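Local coordinates for protein acetyltransferase, GNAT family (Listeria monocytogenes str. 4b, PDB 2OH1) that probably transfers an acetyl group from acetyl-CoA to an acceptor that is not known, at residues S119-I125 with M154-F160; E129-I133 with K174-Q178; W46-H51 with N167-L171. The contacts are given in a common frame with arbitrary orientation. Where two conformers were deposited one is given. Residue numbers count along the deposited sequence, not the author numbering.

Contact 1. Residues S119-I125 with M154-F160; sequences SLSKQMI and MYVRYGF. With EDO (1,2-ethanediol), chain G.
A buried contact joins the first turns of helix 120-134 to the C-terminal end of helix 149-157, with the Tyr-158 ring wedged between them. The backbones are closest at Lys-122 and Tyr-158, whose CA atoms are 6.5 Å apart. Ser-119 (phi/psi 56/38) occupies the N-cap position, and the chain is helical from Leu-120. Helix 149-157 ends in a Schellman motif: Gly-159 has phi 95°, Phe-160 N bonds Tyr-155 O (3.1 Å) and Gly-159 N bonds Val-156 O (2.9 Å). Tyr-158 (chi1 m) points at the other helix. Its OH hydrogen-bonds Ser-121 OG (chi1 p) at 2.6 Å, and one ring face takes a CH-pi contact from Lys-122 CB, 3.7 Å from the centroid. Ile-125 (m, t) packs CD1 on Tyr-158 CD2 and CG2 on Phe-160 CE1, both at 3.7 Å. Water 1 links Tyr-158 OH (2.5 Å), Ser-119 OG (2.7 Å) and Arg-157 NH2 (3.2 Å). An unidentified ligand, probably from the crystallisation liquor, is hydrogen-bonded to Ser-119 N and Ser-121 OG. In GNAT enzymes this helix N-terminus, following the strand 103-111, binds the acetyl-CoA pyrophosphate, and the ligand's position is consistent with a cofactor pocket here.

Contact 2. Residues E129-I133 with K174-Q178; sequences EKLGI and KELSQ
Ile-133, Leu-176 and Glu-129 carry most of the surface buried where the last turns of helix 120-134 meet the C-terminal tail of the chain. Residues 129-133 are regular helix, with Ile-133 N bonded to Glu-129 O at 2.9 Å. Residues 174-178 run extended from the end of strand 169-175, until Gln-178 turns off at phi/psi -92/0. The CA atoms of Ile-133 and Leu-176 are 6.1 Å apart, the closest backbone approach. Leu-176 (m, t) points its side chain at the helix: CD1 lies 3.8 Å from Gly-132 CA and 3.7 Å from Glu-129 O, and CD2 is 3.8 Å from Glu-129 CB. A CB on Gly-132 would clash with Leu-176 CD1, so the bare backbone lets the leucine lie close against the helix. Ile-133 (m, t) flanks it, with CG1 3.8 Å from Leu-176 CB and 3.6 Å from Ser-177 O. Polar bonds hold both ends of this apolar centre. At one, Glu-129 (m, t) forms a salt bridge from OE2 to Lys-174 NZ at 2.8 Å, and that NZ also donates to Tyr-158 O; water 2 sits 2.6 Å from Glu-129 OE1. At the other, Gln-178 (m, m) curls back so that NE2 donates to Ile-133 O at 2.9 Å. The tail thus runs along the helix side that faces the sheet: Lys-174 pairs by its backbone with Ile-140 and Leu-176 with Pro-138, while Glu-129 and Leu-176 both touch Ile-140 of strand 139-145, the strand that follows this helix in a beta-alpha-beta crossover.

Contact 3. Residues W46-H51 with N167-L171; sequences WSDILH and NGFYL
Asn-167 and Gly-168 form the tight turn between strands 161-166 and 169-175, both with positive phi (59/29 and 86/9), the angles of a type I' beta turn. Asn-167 offers its carbonyl O to the edge of the Trp-46 indole, 3.4 Å from CZ2. At Gly-168 a CB would sit tight against that same indole; its carbonyl instead reaches the helix through water 4, 2.8 Å from Gly-168 O and 3.0 Å from Trp-46 NE1. Phe-169 (chi1 m, chi2 79°) opens the strand and dominates the contact, its ring spanning the gap to the short helix 46-51. Trp-46 (chi1 p) meets it as an offset edge-to-face pair, the Phe-169 edge directed at the Trp-46 face, with ring centroids 5.4 Å apart and planes at 63°; Trp-46 CH2 lies 3.6 Å from Phe-169 CE1. Ser-47 CB approaches Phe-169 CE2 to 3.6 Å, and His-51 (chi1 m) brings NE2 to within 3.7 Å of the same CE2. Helix and strand cross at 79° with axes 12.4 Å apart, too far for backbone contact, so large aromatic side chains fill the space. Beyond Phe-169 the strand diverges from the helix. Trp-90 of helix 89-95 extends the aromatic cluster, edge-to-face with both His-51 and Phe-169, while Asp-143 and Ile-145 of strand 139-145, the antiparallel neighbour of strand 169-175, border it.

Contact 1 packs two helices against each other, while contacts 2 and 3 tie helices to strand 169-175 and the tail that follows it. Contacts 1 and 2 lie on successive parts of helix 120-134, their centres 14 Å apart, and touch through Lys-174, whose NZ is 2.7 Å from Tyr-158 O, a probable hydrogen bond. Contacts 2 and 3 share strand 169-175, using its opposite ends, with centres 25 Å apart. Contact 3 is 19 Å from contact 1, centre to centre, and encloses it along the chain, while contact 2 crosses both in sequence. Helix 46-51, from the N-terminal part, is thereby joined to the final hairpin, and the probable cofactor-binding helix is fastened to the last helix and the tail.

Contact 1. Residues S119-I125 with M154-F160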
loop_
_atom_site.group_PDB
_atom_site.type_symbol
_atom_site.label_atom_id
_atom_site.label_comp_id
_atom_site.label_asym_id
_atom_site.label_seq_id
_atom_site.Cartn_x
_atom_site.Cartn_y
_atom_site.Cartn_z
ATOM N N SER A 119 -7.258 12.083 -2.300
ATOM C CA SER A 119 -7.521 10.620 -2.377
ATOM C C SER A 119 -6.612 9.951 -3.403
ATOM O O SER A 119 -6.995 9.058 -4.193
ATOM C CB SER A 119 -9.012 10.317 -2.608
ATOM O OG SER A 119 -9.787 10.735 -1.481
ATOM N N LEU A 120 -5.352 10.407 -3.473
ATOM C CA LEU A 120 -4.402 9.733 -4.324
ATOM C C LEU A 120 -4.273 8.230 -3.966
ATOM O O LEU A 120 -4.090 7.417 -4.865
ATOM C CB LEU A 120 -3.047 10.483 -4.263
ATOM C CG LEU A 120 -1.946 9.952 -5.185
ATOM C CD1 LEU A 120 -2.330 10.128 -6.619
ATOM C CD2 LEU A 120 -0.575 10.653 -4.853
ATOM N N SER A 121 -4.422 7.900 -2.680
ATOM C CA SER A 121 -4.321 6.507 -2.233
ATOM C C SER A 121 -5.372 5.654 -2.933
ATOM O O SER A 121 -5.108 4.497 -3.167
ATOM C CB SER A 121 -4.436 6.404 -0.699
ATOM O OG SER A 121 -5.625 7.015 -0.260
ATOM N N LYS A 122 -6.545 6.202 -3.236
ATOM C CA LYS A 122 -7.595 5.412 -3.903
ATOM C C LYS A 122 -7.096 4.975 -5.270
ATOM O O LYS A 122 -7.289 3.842 -5.691
ATOM C CB LYS A 122 -8.863 6.232 -4.067
ATOM C CG LYS A 122 -10.013 5.462 -4.719
ATOM C CD LYS A 122 -11.251 6.309 -4.815
ATOM C CE LYS A 122 -12.518 5.472 -5.017
ATOM N NZ LYS A 122 -13.698 6.351 -5.254
ATOM N N GLN A 123 -6.435 5.876 -5.986
ATOM C CA GLN A 123 -5.928 5.582 -7.303
ATOM C C GLN A 123 -4.688 4.687 -7.242
ATOM O O GLN A 123 -4.442 3.909 -8.169
ATOM C CB GLN A 123 -5.601 6.856 -8.095
ATOM C CG GLN A 123 -6.738 7.845 -8.226
ATOM C CD GLN A 123 -8.032 7.192 -8.690
ATOM O OE1 GLN A 123 -8.024 6.389 -9.609
ATOM N NE2 GLN A 123 -9.140 7.522 -8.029
HETATM N N MSE A 124 -3.869 4.833 -6.190
HETATM C CA MSE A 124 -2.733 3.936 -5.987
HETATM C C MSE A 124 -3.226 2.490 -5.813
HETATM O O MSE A 124 -2.754 1.559 -6.458
HETATM C CB MSE A 124 -1.887 4.392 -4.815
HETATM C CG MSE A 124 -1.300 5.727 -5.115
HETATM SE SE MSE A 124 -0.528 6.722 -3.669
HETATM C CE MSE A 124 0.737 5.483 -3.406
ATOM N N ILE A 125 -4.232 2.311 -4.949
ATOM C CA ILE A 125 -4.795 0.977 -4.750
ATOM C C ILE A 125 -5.457 0.479 -6.055
ATOM O O ILE A 125 -5.288 -0.692 -6.410
ATOM C CB ILE A 125 -5.807 1.026 -3.627
ATOM C CG1 ILE A 125 -5.092 1.334 -2.313
ATOM C CG2 ILE A 125 -6.642 -0.322 -3.537
ATOM C CD1 ILE A 125 -6.002 1.612 -1.173
HETATM N N MSE A 154 -11.813 4.508 5.438
HETATM C CA MSE A 154 -11.273 4.732 4.106
HETATM C C MSE A 154 -11.279 3.439 3.308
HETATM O O MSE A 154 -11.731 3.364 2.188
HETATM C CB MSE A 154 -9.873 5.323 4.214
HETATM C CG MSE A 154 -9.333 5.675 2.867
HETATM SE SE MSE A 154 -7.445 6.150 2.838
HETATM C CE MSE A 154 -6.820 4.355 2.753
ATOM N N TYR A 155 -10.771 2.371 3.904
ATOM C CA TYR A 155 -10.758 1.118 3.177
ATOM C C TYR A 155 -12.164 0.650 2.771
ATOM O O TYR A 155 -12.380 0.131 1.693
ATOM C CB TYR A 155 -10.026 0.032 3.977
ATOM C CG TYR A 155 -8.552 0.338 4.172
ATOM C CD1 TYR A 155 -7.760 0.695 3.090
ATOM C CD2 TYR A 155 -7.952 0.220 5.400
ATOM C CE1 TYR A 155 -6.386 0.921 3.245
ATOM C CE2 TYR A 155 -6.612 0.466 5.571
ATOM C CZ TYR A 155 -5.829 0.796 4.490
ATOM O OH TYR A 155 -4.461 0.993 4.705
ATOM N N VAL A 156 -13.120 0.810 3.672
ATOM C CA VAL A 156 -14.499 0.451 3.324
ATOM C C VAL A 156 -15.014 1.327 2.168
ATOM O O VAL A 156 -15.622 0.849 1.219
ATOM C CB VAL A 156 -15.396 0.529 4.577
ATOM C CG1 VAL A 156 -16.926 0.361 4.204
ATOM C CG2 VAL A 156 -14.864 -0.448 5.639
ATOM N N ARG A 157 -14.763 2.618 2.257
ATOM C CA ARG A 157 -15.174 3.582 1.231
ATOM C C ARG A 157 -14.563 3.219 -0.123
ATOM O O ARG A 157 -15.216 3.372 -1.159
ATOM C CB ARG A 157 -14.721 4.967 1.637
ATOM C CG ARG A 157 -15.315 6.054 0.818
ATOM C CD ARG A 157 -15.185 7.374 1.532
ATOM N NE ARG A 157 -13.792 7.785 1.614
ATOM C CZ ARG A 157 -13.103 7.933 2.746
ATOM N NH1 ARG A 157 -13.660 7.722 3.931
ATOM N NH2 ARG A 157 -11.836 8.325 2.683
ATOM N N TYR A 158 -13.338 2.713 -0.104
ATOM C CA TYR A 158 -12.650 2.266 -1.321
ATOM C C TYR A 158 -13.085 0.889 -1.835
ATOM O O TYR A 158 -12.517 0.380 -2.799
ATOM C CB TYR A 158 -11.137 2.259 -1.115
ATOM C CG TYR A 158 -10.439 3.602 -0.914
ATOM C CD1 TYR A 158 -11.078 4.844 -1.027
ATOM C CD2 TYR A 158 -9.050 3.605 -0.715
ATOM C CE1 TYR A 158 -10.350 6.041 -0.850
ATOM C CE2 TYR A 158 -8.351 4.764 -0.550
ATOM C CZ TYR A 158 -8.986 5.966 -0.622
ATOM O OH TYR A 158 -8.256 7.129 -0.481
ATOM N N GLY A 159 -14.083 0.263 -1.201
ATOM C CA GLY A 159 -14.677 -0.955 -1.705
ATOM C C GLY A 159 -14.129 -2.260 -1.162
ATOM O O GLY A 159 -14.471 -3.306 -1.678
ATOM N N PHE A 160 -13.300 -2.201 -0.130
ATOM C CA PHE A 160 -12.824 -3.405 0.494
ATOM C C PHE A 160 -13.875 -3.995 1.410
ATOM O O PHE A 160 -14.637 -3.271 2.035
ATOM C CB PHE A 160 -11.553 -3.138 1.285
ATOM C CG PHE A 160 -10.354 -2.982 0.442
ATOM C CD1 PHE A 160 -10.082 -1.760 -0.191
ATOM C CD2 PHE A 160 -9.510 -4.060 0.229
ATOM C CE1 PHE A 160 -8.951 -1.644 -0.984
ATOM C CE2 PHE A 160 -8.388 -3.930 -0.574
ATOM C CZ PHE A 160 -8.129 -2.735 -1.169
HETATM C C1 EDO G . -12.851 8.903 -1.328
HETATM O O1 EDO G . -12.315 10.080 -1.961
HETATM C C2 EDO G . -13.053 7.811 -2.376
HETATM O O2 EDO G . -14.286 7.080 -2.297
HETATM O O HOH W 1 -9.484 9.045 0.641
#

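Contact 2. Residues E129-I133 with K174-Q178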
loop_
_atom_site.group_PDB
_atom_site.type_symbol
_atom_site.label_atom_id
_atom_site.label_comp_id
_atom_site.label_asym_id
_atom_site.label_seq_id
_atom_site.Cartn_x
_atom_site.Cartn_y
_atom_site.Cartn_z
ATOM N N GLU A 129 -5.128 -3.118 -8.080
ATOM C CA GLU A 129 -6.289 -3.879 -8.563
ATOM C C GLU A 129 -6.096 -4.235 -10.026
ATOM O O GLU A 129 -6.232 -5.398 -10.408
ATOM C CB GLU A 129 -7.581 -3.113 -8.367
ATOM C CG GLU A 129 -7.934 -2.829 -6.898
ATOM C CD GLU A 129 -9.157 -1.914 -6.761
ATOM O OE1 GLU A 129 -10.095 -2.044 -7.566
ATOM O OE2 GLU A 129 -9.193 -1.102 -5.795
ATOM N N LYS A 130 -5.745 -3.241 -10.835
ATOM C CA LYS A 130 -5.480 -3.455 -12.284
ATOM C C LYS A 130 -4.342 -4.435 -12.528
ATOM O O LYS A 130 -4.486 -5.309 -13.371
ATOM C CB LYS A 130 -5.225 -2.137 -12.989
ATOM C CG LYS A 130 -6.461 -1.326 -13.154
ATOM C CD LYS A 130 -6.161 0.115 -13.677
ATOM C CE LYS A 130 -7.259 0.614 -14.616
ATOM N N LEU A 131 -3.262 -4.347 -11.768
ATOM C CA LEU A 131 -2.173 -5.257 -11.860
ATOM C C LEU A 131 -2.633 -6.703 -11.518
ATOM O O LEU A 131 -2.322 -7.660 -12.217
ATOM C CB LEU A 131 -0.998 -4.824 -10.959
ATOM C CG LEU A 131 0.194 -5.750 -10.921
ATOM C CD1 LEU A 131 0.822 -5.832 -12.324
ATOM C CD2 LEU A 131 1.227 -5.343 -9.872
ATOM N N GLY A 132 -3.394 -6.853 -10.445
ATOM C CA GLY A 132 -3.853 -8.176 -10.047
ATOM C C GLY A 132 -4.756 -8.764 -11.111
ATOM O O GLY A 132 -4.692 -9.973 -11.389
ATOM N N ILE A 133 -5.614 -7.951 -11.692
ATOM C CA ILE A 133 -6.484 -8.416 -12.793
ATOM C C ILE A 133 -5.626 -8.890 -13.983
ATOM O O ILE A 133 -5.815 -9.988 -14.494
ATOM C CB ILE A 133 -7.520 -7.342 -13.221
ATOM C CG1 ILE A 133 -8.561 -7.170 -12.104
ATOM C CG2 ILE A 133 -8.156 -7.682 -14.594
ATOM C CD1 ILE A 133 -9.440 -5.915 -12.238
ATOM N N LYS A 174 -10.556 -7.211 -1.378
ATOM C CA LYS A 174 -11.348 -6.818 -2.515
ATOM C C LYS A 174 -11.201 -7.916 -3.562
ATOM O O LYS A 174 -10.093 -8.218 -3.999
ATOM C CB LYS A 174 -10.896 -5.476 -3.039
ATOM C CG LYS A 174 -11.811 -4.953 -4.116
ATOM C CD LYS A 174 -11.383 -3.676 -4.774
ATOM C CE LYS A 174 -11.646 -2.488 -3.974
ATOM N NZ LYS A 174 -11.824 -1.281 -4.851
ATOM N N GLU A 175 -12.313 -8.464 -4.032
ATOM C CA GLU A 175 -12.252 -9.459 -5.069
ATOM C C GLU A 175 -12.057 -8.743 -6.401
ATOM O O GLU A 175 -12.680 -7.717 -6.690
ATOM C CB GLU A 175 -13.516 -10.319 -5.052
ATOM C CG GLU A 175 -13.307 -11.697 -5.730
ATOM C CD GLU A 175 -14.373 -12.753 -5.325
ATOM O OE1 GLU A 175 -15.397 -12.358 -4.711
ATOM O OE2 GLU A 175 -14.166 -13.958 -5.641
ATOM N N LEU A 176 -11.168 -9.263 -7.247
ATOM C CA LEU A 176 -10.849 -8.640 -8.503
ATOM C C LEU A 176 -11.520 -9.397 -9.626
ATOM O O LEU A 176 -11.144 -10.534 -9.890
ATOM C CB LEU A 176 -9.370 -8.702 -8.717
ATOM C CG LEU A 176 -8.512 -7.985 -7.657
ATOM C CD1 LEU A 176 -6.999 -8.068 -7.944
ATOM C CD2 LEU A 176 -8.954 -6.537 -7.579
ATOM N N SER A 177 -12.404 -8.725 -10.322
ATOM C CA SER A 177 -13.150 -9.344 -11.422
ATOM C C SER A 177 -12.353 -9.583 -12.673
ATOM O O SER A 177 -11.693 -8.697 -13.190
ATOM C CB SER A 177 -14.357 -8.485 -11.802
ATOM O OG SER A 177 -15.179 -9.197 -12.729
ATOM N N GLN A 178 -12.488 -10.807 -13.194
ATOM C CA GLN A 178 -11.990 -11.138 -14.544
ATOM C C GLN A 178 -13.032 -10.942 -15.653
ATOM O O GLN A 178 -12.718 -11.172 -16.802
ATOM C CB GLN A 178 -11.496 -12.580 -14.581
ATOM C CG GLN A 178 -10.209 -12.794 -13.851
ATOM C CD GLN A 178 -9.020 -12.144 -14.553
ATOM O OE1 GLN A 178 -8.806 -12.343 -15.774
ATOM N NE2 GLN A 178 -8.179 -11.451 -13.785
HETATM O O HOH W 2 -11.962 -0.292 -7.876
HETATM O O HOH W 3 -7.160 -10.296 -17.545
#

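Contact 3. Residues W46-H51 with N167-L171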
loop_
_atom_site.group_PDB
_atom_site.type_symbol
_atom_site.label_atom_id
_atom_site.label_comp_id
_atom_site.label_asym_id
_atom_site.label_seq_id
_atom_site.Cartn_x
_atom_site.Cartn_y
_atom_site.Cartn_z
ATOM N N TRP A 46 0.535 1.369 17.474
ATOM C CA TRP A 46 1.427 0.230 17.738
ATOM C C TRP A 46 1.679 -0.586 16.464
ATOM O O TRP A 46 2.736 -1.201 16.307
ATOM C CB TRP A 46 0.983 -0.652 18.903
ATOM C CG TRP A 46 -0.091 -1.628 18.574
ATOM C CD1 TRP A 46 -1.443 -1.430 18.643
ATOM C CD2 TRP A 46 0.090 -2.961 18.092
ATOM N NE1 TRP A 46 -2.097 -2.560 18.213
ATOM C CE2 TRP A 46 -1.171 -3.519 17.892
ATOM C CE3 TRP A 46 1.225 -3.752 17.836
ATOM C CZ2 TRP A 46 -1.348 -4.835 17.448
ATOM C CZ3 TRP A 46 1.037 -5.031 17.395
ATOM C CH2 TRP A 46 -0.206 -5.569 17.217
ATOM N N SER A 47 0.731 -0.581 15.540
ATOM C CA SER A 47 0.914 -1.239 14.277
ATOM C C SER A 47 2.069 -0.671 13.439
ATOM O O SER A 47 2.696 -1.417 12.661
ATOM C CB SER A 47 -0.393 -1.167 13.434
ATOM O OG SER A 47 -0.802 0.211 13.287
ATOM N N ASP A 48 2.345 0.635 13.542
ATOM C CA ASP A 48 3.463 1.230 12.802
ATOM C C ASP A 48 4.770 0.831 13.443
ATOM O O ASP A 48 5.761 0.628 12.797
ATOM C CB ASP A 48 3.328 2.755 12.748
ATOM C CG ASP A 48 2.260 3.186 11.712
ATOM O OD1 ASP A 48 2.181 2.565 10.623
ATOM O OD2 ASP A 48 1.502 4.129 11.992
ATOM N N ILE A 49 4.757 0.749 14.748
ATOM C CA ILE A 49 5.904 0.265 15.544
ATOM C C ILE A 49 6.153 -1.208 15.152
ATOM O O ILE A 49 7.310 -1.613 15.096
ATOM C CB ILE A 49 5.643 0.356 17.069
ATOM C CG1 ILE A 49 5.374 1.811 17.487
ATOM C CG2 ILE A 49 6.789 -0.264 17.918
ATOM C CD1 ILE A 49 4.889 1.930 18.950
ATOM N N LEU A 50 5.117 -1.994 14.875
ATOM C CA LEU A 50 5.325 -3.372 14.494
ATOM C C LEU A 50 5.829 -3.464 13.053
ATOM O O LEU A 50 6.854 -4.086 12.791
ATOM C CB LEU A 50 4.024 -4.181 14.614
ATOM C CG LEU A 50 4.115 -5.687 14.342
ATOM C CD1 LEU A 50 4.887 -6.358 15.478
ATOM C CD2 LEU A 50 2.736 -6.252 14.012
ATOM N N HIS A 51 5.135 -2.828 12.114
ATOM C CA HIS A 51 5.402 -3.044 10.683
ATOM C C HIS A 51 6.612 -2.283 10.202
ATOM O O HIS A 51 7.339 -2.784 9.322
ATOM C CB HIS A 51 4.187 -2.680 9.850
ATOM C CG HIS A 51 3.101 -3.675 9.965
ATOM N ND1 HIS A 51 3.298 -5.028 9.759
ATOM C CD2 HIS A 51 1.811 -3.526 10.325
ATOM C CE1 HIS A 51 2.168 -5.662 10.012
ATOM N NE2 HIS A 51 1.246 -4.768 10.319
ATOM N N ASN A 167 -5.193 -10.480 16.114
ATOM C CA ASN A 167 -4.003 -9.806 16.658
ATOM C C ASN A 167 -4.125 -8.294 16.726
ATOM O O ASN A 167 -3.112 -7.573 16.631
ATOM C CB ASN A 167 -2.747 -10.243 15.908
ATOM C CG ASN A 167 -2.304 -11.671 16.280
ATOM O OD1 ASN A 167 -2.669 -12.161 17.329
ATOM N ND2 ASN A 167 -1.530 -12.299 15.442
ATOM N N GLY A 168 -5.366 -7.817 16.887
ATOM C CA GLY A 168 -5.625 -6.395 16.969
ATOM C C GLY A 168 -5.802 -5.700 15.658
ATOM O O GLY A 168 -5.788 -4.449 15.619
ATOM N N PHE A 169 -5.888 -6.477 14.556
ATOM C CA PHE A 169 -6.087 -5.941 13.211
ATOM C C PHE A 169 -7.424 -6.363 12.631
ATOM O O PHE A 169 -7.863 -7.463 12.865
ATOM C CB PHE A 169 -4.962 -6.383 12.241
ATOM C CG PHE A 169 -3.601 -5.805 12.561
ATOM C CD1 PHE A 169 -2.841 -6.368 13.578
ATOM C CD2 PHE A 169 -3.130 -4.714 11.918
ATOM C CE1 PHE A 169 -1.633 -5.859 13.905
ATOM C CE2 PHE A 169 -1.900 -4.186 12.238
ATOM C CZ PHE A 169 -1.151 -4.774 13.239
ATOM N N TYR A 170 -8.030 -5.507 11.817
ATOM C CA TYR A 170 -9.136 -5.929 10.946
ATOM C C TYR A 170 -8.546 -6.289 9.562
ATOM O O TYR A 170 -7.614 -5.662 9.072
ATOM C CB TYR A 170 -10.161 -4.824 10.803
ATOM C CG TYR A 170 -10.889 -4.468 12.062
ATOM C CD1 TYR A 170 -11.402 -5.451 12.905
ATOM C CD2 TYR A 170 -11.145 -3.152 12.365
ATOM C CE1 TYR A 170 -12.131 -5.103 14.033
ATOM C CE2 TYR A 170 -11.854 -2.784 13.459
ATOM C CZ TYR A 170 -12.360 -3.751 14.316
ATOM O OH TYR A 170 -13.085 -3.369 15.432
ATOM N N LEU A 171 -9.115 -7.310 8.951
ATOM C CA LEU A 171 -8.672 -7.809 7.668
ATOM C C LEU A 171 -9.698 -7.431 6.594
ATOM O O LEU A 171 -10.892 -7.644 6.777
ATOM C CB LEU A 171 -8.539 -9.340 7.721
ATOM C CG LEU A 171 -7.311 -9.942 8.414
ATOM C CD1 LEU A 171 -7.171 -9.563 9.906
ATOM C CD2 LEU A 171 -7.358 -11.435 8.229
HETATM O O HOH W 4 -4.986 -3.106 17.944
#